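Local coordinates for protein aspartate aminotransferase, mitochondrial (PDB 4W5K) that probably transfers the amino group of aspartate to 2-oxoglutarate as a homodimeric enzyme that carries pyridoxal 5'-phosphate as its cofactor, at residues E319-L324 / S338-Q343; T66-F71 / G289-S294. The protein carries 1 engineered substitution. One frame throughout, in Å; residues are numbered along the deposited sequence.

The two contacts lie on opposite sides of the chain's centre, 35 Å apart from centre to centre and about 24 Å between nearest atoms. The side chain of R321 in contact 1 is about 12 Å from the bound pyridoxal 5'-phosphate, and that of F71 in contact 2 about 10 Å. Neither contact lines the pocket directly. Along the chain they follow in series: helix 287-297, which supplies one side of contact 2, is succeeded by helix 300-331, which supplies one side of contact 1. A polar grip on a carbonyl marks the first, aromatic and aliphatic packing with one hydroxyl-to-hydroxyl hydrogen bond the second.

Contact 1 (E319-L324 / S338-Q343); sequences EVRKRL and SHIERQ
R321 reaches across from helix 300-331 to the last turn of helix 338-342 and grips it where the helix ends. Its CG stands anti to the carbonyl carbon (chi1 -74°), and the chain runs extended from CG to NE, so CB, CG and CD pass close to the I340 carbonyl before the guanidinium arrives. There R321 NH1 makes two hydrogen bonds: a short one of 2.7 Å to I340 O and a straighter one of 3.2 Å to Q343 OE1. Both acceptors offer a lone pair and lie near the guanidinium plane, although the Q343 amide is turned 89° against that plane. Q343 O sits over one guanidinium face, and the amide NE2 is held by Y349 O, which fixes the amide from its other end. NH2 of R321 goes to G345 O.

The I340 and L324 side chains cross obliquely, I340 CG2 4.1 Å from L324 CD2. On the exposed flank, the E341 carboxylate crosses the K322 chain obliquely, OE2 3.4 Å from K322 CG, while NZ turns away; a water donates to both E341 OE1 and K322 O. The axes of segments 319-324 and 338-342 run nearly antiparallel, 172° between their directions and 8.4 Å at closest approach. This is an antiparallel helix pair in which an arginine ties down the C-terminal end of the short helix through the I340 carbonyl and Q343 amide, within the aminotransferase fold.

Contact 2 (T66-F71 / G289-S294); sequences TGIASF and GAWVVS
The F71 ring has the A290 methyl over one face: CB sits 4.1 Å from the ring centroid and 26° off its normal, a CH-pi contact. V293 comes to the edge of the same ring, with CG1 3.8 Å from F71 CE1 and CB in the ring plane; the backbone N of S294 also lies at this edge. F71 CG is anti to its backbone N (chi1 164°), which swings the ring toward helix 287-297. F243 also meets the F71 ring, the planes at about 75°. The second flat group, the W291 indole, is approached obliquely by the I68 CD1 methyl, which stands 3.5 Å from W291 CD1 and almost as near to NE1. I68 CD1 also touches A290 CB at 3.8 Å, so I68 bridges alanine and indole.

The segment 66-71 is the entry to helix 69-80, with I68 in the N-cap position, and it packs on helix 287-297 of the class-I, pyridoxal-phosphate-dependent aminotransferase fold. Strand 92-97, at one edge of the large mixed sheet, joins them: Q96 touches both F71 and A290, and its OE1 accepts a hydrogen bond from I68 N. T66 is bonded to Q96 through the backbone as well.

One turn along helix 287-297 from A290, the hydroxyls of S70 and S294 meet tip to tip, OG to OG 2.9 Å, in a hydrogen bond. S70 OG occupies the crowded position between its backbone N and carbonyl carbon, whereas S294 OG is anti to its own N, and these choices bring the two oxygens together. Here the backbones draw closest, F71 and S294 having their CA atoms 4.6 Å apart.

Contact 1 (E319-L324 / S338-Q343)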
loop_
_atom_site.group_PDB
_atom_site.type_symbol
_atom_site.label_atom_id
_atom_site.label_comp_id
_atom_site.label_asym_id
_atom_site.label_seq_id
_atom_site.Cartn_x
_atom_site.Cartn_y
_atom_site.Cartn_z
ATOM N N GLU A 319 -16.741 26.392 12.856
ATOM C CA GLU A 319 -16.683 27.724 13.442
ATOM C C GLU A 319 -15.879 28.672 12.554
ATOM O O GLU A 319 -16.208 29.846 12.456
ATOM C CB GLU A 319 -16.093 27.678 14.858
ATOM C CG GLU A 319 -16.297 28.958 15.684
ATOM C CD GLU A 319 -15.306 30.068 15.351
ATOM O OE1 GLU A 319 -15.685 31.263 15.441
ATOM O OE2 GLU A 319 -14.145 29.749 15.014
ATOM N N VAL A 320 -14.837 28.177 11.894
ATOM C CA VAL A 320 -14.058 29.083 11.061
ATOM C C VAL A 320 -14.818 29.436 9.764
ATOM O O VAL A 320 -14.676 30.551 9.251
ATOM C CB VAL A 320 -12.645 28.524 10.745
ATOM C CG1 VAL A 320 -12.663 27.529 9.596
ATOM C CG2 VAL A 320 -11.697 29.676 10.451
ATOM N N ARG A 321 -15.630 28.510 9.256
ATOM C CA ARG A 321 -16.584 28.831 8.174
ATOM C C ARG A 321 -17.527 29.966 8.599
ATOM O O ARG A 321 -17.726 30.969 7.861
ATOM C CB ARG A 321 -17.397 27.585 7.772
ATOM C CG ARG A 321 -16.617 26.545 6.952
ATOM C CD ARG A 321 -17.455 25.293 6.741
ATOM N NE ARG A 321 -16.888 24.345 5.790
ATOM C CZ ARG A 321 -17.011 24.441 4.468
ATOM N NH1 ARG A 321 -17.656 25.476 3.937
ATOM N NH2 ARG A 321 -16.503 23.501 3.667
ATOM N N LYS A 322 -18.099 29.825 9.796
ATOM C CA LYS A 322 -19.051 30.811 10.310
ATOM C C LYS A 322 -18.376 32.168 10.508
ATOM O O LYS A 322 -18.960 33.226 10.234
ATOM C CB LYS A 322 -19.669 30.298 11.622
ATOM C CG LYS A 322 -20.621 31.257 12.338
ATOM C CD LYS A 322 -21.354 30.526 13.450
ATOM C CE LYS A 322 -22.367 31.419 14.151
ATOM N NZ LYS A 322 -21.972 31.662 15.566
ATOM N N ARG A 323 -17.136 32.131 10.997
ATOM C CA ARG A 323 -16.359 33.351 11.220
ATOM C C ARG A 323 -16.001 34.044 9.903
ATOM O O ARG A 323 -16.055 35.278 9.822
ATOM C CB ARG A 323 -15.082 33.029 12.007
ATOM C CG ARG A 323 -14.143 34.226 12.210
ATOM C CD ARG A 323 -14.475 34.996 13.462
ATOM N NE ARG A 323 -13.581 36.140 13.657
ATOM C CZ ARG A 323 -12.394 36.074 14.255
ATOM N NH1 ARG A 323 -11.945 34.914 14.715
ATOM N NH2 ARG A 323 -11.653 37.169 14.398
ATOM N N LEU A 324 -15.638 33.262 8.881
ATOM C CA LEU A 324 -15.386 33.825 7.545
ATOM C C LEU A 324 -16.602 34.629 7.060
ATOM O O LEU A 324 -16.496 35.784 6.602
ATOM C CB LEU A 324 -15.067 32.721 6.536
ATOM C CG LEU A 324 -14.645 33.163 5.130
ATOM C CD1 LEU A 324 -13.400 34.014 5.221
ATOM C CD2 LEU A 324 -14.369 31.953 4.234
ATOM N N SER A 338 -23.701 32.612 2.462
ATOM C CA SER A 338 -24.301 31.585 3.309
ATOM C C SER A 338 -23.905 30.159 2.923
ATOM O O SER A 338 -23.965 29.263 3.762
ATOM C CB SER A 338 -25.833 31.705 3.302
ATOM O OG SER A 338 -26.383 31.437 2.014
ATOM N N HIS A 339 -23.512 29.944 1.670
ATOM C CA HIS A 339 -23.046 28.612 1.262
ATOM C C HIS A 339 -21.843 28.158 2.072
ATOM O O HIS A 339 -21.666 26.942 2.304
ATOM C CB HIS A 339 -22.695 28.571 -0.236
ATOM C CG HIS A 339 -21.744 29.637 -0.677
ATOM N ND1 HIS A 339 -22.100 30.970 -0.761
ATOM C CD2 HIS A 339 -20.456 29.562 -1.092
ATOM C CE1 HIS A 339 -21.067 31.669 -1.198
ATOM N NE2 HIS A 339 -20.056 30.838 -1.406
ATOM N N ILE A 340 -21.022 29.114 2.517
ATOM C CA ILE A 340 -19.818 28.749 3.292
ATOM C C ILE A 340 -20.190 28.061 4.625
ATOM O O ILE A 340 -19.455 27.182 5.103
ATOM C CB ILE A 340 -18.925 29.993 3.569
ATOM C CG1 ILE A 340 -18.474 30.642 2.256
ATOM C CG2 ILE A 340 -17.698 29.631 4.436
ATOM C CD1 ILE A 340 -17.550 29.769 1.411
ATOM N N GLU A 341 -21.325 28.467 5.216
ATOM C CA GLU A 341 -21.829 27.847 6.453
ATOM C C GLU A 341 -22.682 26.607 6.195
ATOM O O GLU A 341 -22.765 25.733 7.046
ATOM C CB GLU A 341 -22.631 28.869 7.277
ATOM C CG GLU A 341 -21.778 29.758 8.130
ATOM C CD GLU A 341 -22.612 30.634 9.075
ATOM O OE1 GLU A 341 -22.856 31.808 8.728
ATOM O OE2 GLU A 341 -23.024 30.132 10.150
ATOM N N ARG A 342 -23.315 26.532 5.024
ATOM C CA ARG A 342 -24.182 25.411 4.680
ATOM C C ARG A 342 -23.333 24.203 4.315
ATOM O O ARG A 342 -23.680 23.050 4.615
ATOM C CB ARG A 342 -25.103 25.760 3.510
ATOM C CG ARG A 342 -26.196 24.736 3.302
ATOM C CD ARG A 342 -27.192 25.174 2.225
ATOM N NE ARG A 342 -27.575 26.577 2.402
ATOM C CZ ARG A 342 -27.165 27.585 1.627
ATOM N NH1 ARG A 342 -26.361 27.372 0.580
ATOM N NH2 ARG A 342 -27.576 28.821 1.894
ATOM N N GLN A 343 -22.212 24.489 3.667
ATOM C CA GLN A 343 -21.239 23.433 3.314
ATOM C C GLN A 343 -20.608 22.788 4.556
ATOM O O GLN A 343 -20.496 23.409 5.616
ATOM C CB GLN A 343 -20.161 24.033 2.413
ATOM C CG GLN A 343 -20.580 24.339 0.991
ATOM C CD GLN A 343 -19.599 25.283 0.325
ATOM O OE1 GLN A 343 -18.541 25.572 0.885
ATOM N NE2 GLN A 343 -19.941 25.775 -0.862
HETATM O O HOH W 1 -21.772 33.783 10.216
#

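Contact 2 (T66-F71 / G289-S294)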
loop_
_atom_site.group_PDB
_atom_site.type_symbol
_atom_site.label_atom_id
_atom_site.label_comp_id
_atom_site.label_asym_id
_atom_site.label_seq_id
_atom_site.Cartn_x
_atom_site.Cartn_y
_atom_site.Cartn_z
ATOM N N THR A 66 -5.784 -9.854 4.029
ATOM C CA THR A 66 -7.011 -9.047 4.174
ATOM C C THR A 66 -6.973 -8.106 5.376
ATOM O O THR A 66 -7.936 -7.382 5.642
ATOM C CB THR A 66 -8.229 -9.972 4.264
ATOM O OG1 THR A 66 -7.896 -11.069 5.127
ATOM C CG2 THR A 66 -8.528 -10.562 2.883
ATOM N N GLY A 67 -5.843 -8.083 6.072
ATOM C CA GLY A 67 -5.614 -7.113 7.137
ATOM C C GLY A 67 -5.648 -7.724 8.511
ATOM O O GLY A 67 -5.992 -8.913 8.681
ATOM N N ILE A 68 -5.247 -6.933 9.509
ATOM C CA ILE A 68 -5.378 -7.352 10.889
ATOM C C ILE A 68 -6.860 -7.597 11.202
ATOM O O ILE A 68 -7.696 -6.684 11.060
ATOM C CB ILE A 68 -4.795 -6.290 11.863
ATOM C CG1 ILE A 68 -3.299 -6.073 11.563
ATOM C CG2 ILE A 68 -5.023 -6.723 13.302
ATOM C CD1 ILE A 68 -2.617 -5.158 12.554
ATOM N N ALA A 69 -7.188 -8.810 11.638
ATOM C CA ALA A 69 -8.584 -9.237 11.768
ATOM C C ALA A 69 -9.383 -8.373 12.746
ATOM O O ALA A 69 -10.545 -8.033 12.474
ATOM C CB ALA A 69 -8.653 -10.691 12.200
ATOM N N SER A 70 -8.779 -8.018 13.876
ATOM C CA SER A 70 -9.492 -7.194 14.859
ATOM C C SER A 70 -9.764 -5.798 14.305
ATOM O O SER A 70 -10.813 -5.204 14.581
ATOM C CB SER A 70 -8.721 -7.097 16.170
ATOM O OG SER A 70 -7.471 -6.455 16.009
ATOM N N PHE A 71 -8.817 -5.264 13.545
ATOM C CA PHE A 71 -9.031 -3.961 12.890
ATOM C C PHE A 71 -10.219 -4.034 11.936
ATOM O O PHE A 71 -11.085 -3.154 11.912
ATOM C CB PHE A 71 -7.772 -3.522 12.121
ATOM C CG PHE A 71 -8.013 -2.428 11.127
ATOM C CD1 PHE A 71 -8.122 -1.098 11.547
ATOM C CD2 PHE A 71 -8.172 -2.721 9.778
ATOM C CE1 PHE A 71 -8.354 -0.082 10.613
ATOM C CE2 PHE A 71 -8.409 -1.723 8.843
ATOM C CZ PHE A 71 -8.519 -0.386 9.266
ATOM N N GLY A 289 -1.345 1.817 11.113
ATOM C CA GLY A 289 -2.677 2.411 11.204
ATOM C C GLY A 289 -3.670 1.441 11.826
ATOM O O GLY A 289 -4.465 1.817 12.689
ATOM N N ALA A 290 -3.610 0.185 11.397
ATOM C CA ALA A 290 -4.525 -0.843 11.880
ATOM C C ALA A 290 -4.352 -1.109 13.368
ATOM O O ALA A 290 -5.332 -1.296 14.083
ATOM C CB ALA A 290 -4.340 -2.152 11.064
ATOM N N TRP A 291 -3.108 -1.105 13.844
ATOM C CA TRP A 291 -2.837 -1.231 15.263
ATOM C C TRP A 291 -3.518 -0.131 16.067
ATOM O O TRP A 291 -4.175 -0.377 17.080
ATOM C CB TRP A 291 -1.341 -1.136 15.531
ATOM C CG TRP A 291 -0.547 -2.368 15.293
ATOM C CD1 TRP A 291 -0.994 -3.661 15.237
ATOM C CD2 TRP A 291 0.868 -2.408 15.100
ATOM N NE1 TRP A 291 0.093 -4.514 15.033
ATOM C CE2 TRP A 291 1.236 -3.759 14.946
ATOM C CE3 TRP A 291 1.863 -1.422 15.049
ATOM C CZ2 TRP A 291 2.567 -4.155 14.726
ATOM C CZ3 TRP A 291 3.182 -1.815 14.843
ATOM C CH2 TRP A 291 3.517 -3.168 14.684
ATOM N N VAL A 292 -3.344 1.089 15.581
ATOM C CA VAL A 292 -3.835 2.287 16.269
ATOM C C VAL A 292 -5.361 2.305 16.328
ATOM O O VAL A 292 -5.944 2.531 17.394
ATOM C CB VAL A 292 -3.340 3.563 15.572
ATOM C CG1 VAL A 292 -4.137 4.806 16.077
ATOM C CG2 VAL A 292 -1.854 3.746 15.809
ATOM N N VAL A 293 -6.000 2.035 15.186
ATOM C CA VAL A 293 -7.463 2.122 15.124
ATOM C C VAL A 293 -8.060 0.979 15.952
ATOM O O VAL A 293 -8.988 1.192 16.730
ATOM C CB VAL A 293 -7.949 2.111 13.678
ATOM C CG1 VAL A 293 -9.469 1.930 13.597
ATOM C CG2 VAL A 293 -7.566 3.435 12.998
ATOM N N SER A 294 -7.484 -0.218 15.838
ATOM C CA SER A 294 -8.003 -1.358 16.592
ATOM C C SER A 294 -7.874 -1.139 18.109
ATOM O O SER A 294 -8.795 -1.451 18.887
ATOM C CB SER A 294 -7.288 -2.645 16.145
ATOM O OG SER A 294 -7.708 -3.751 16.925
#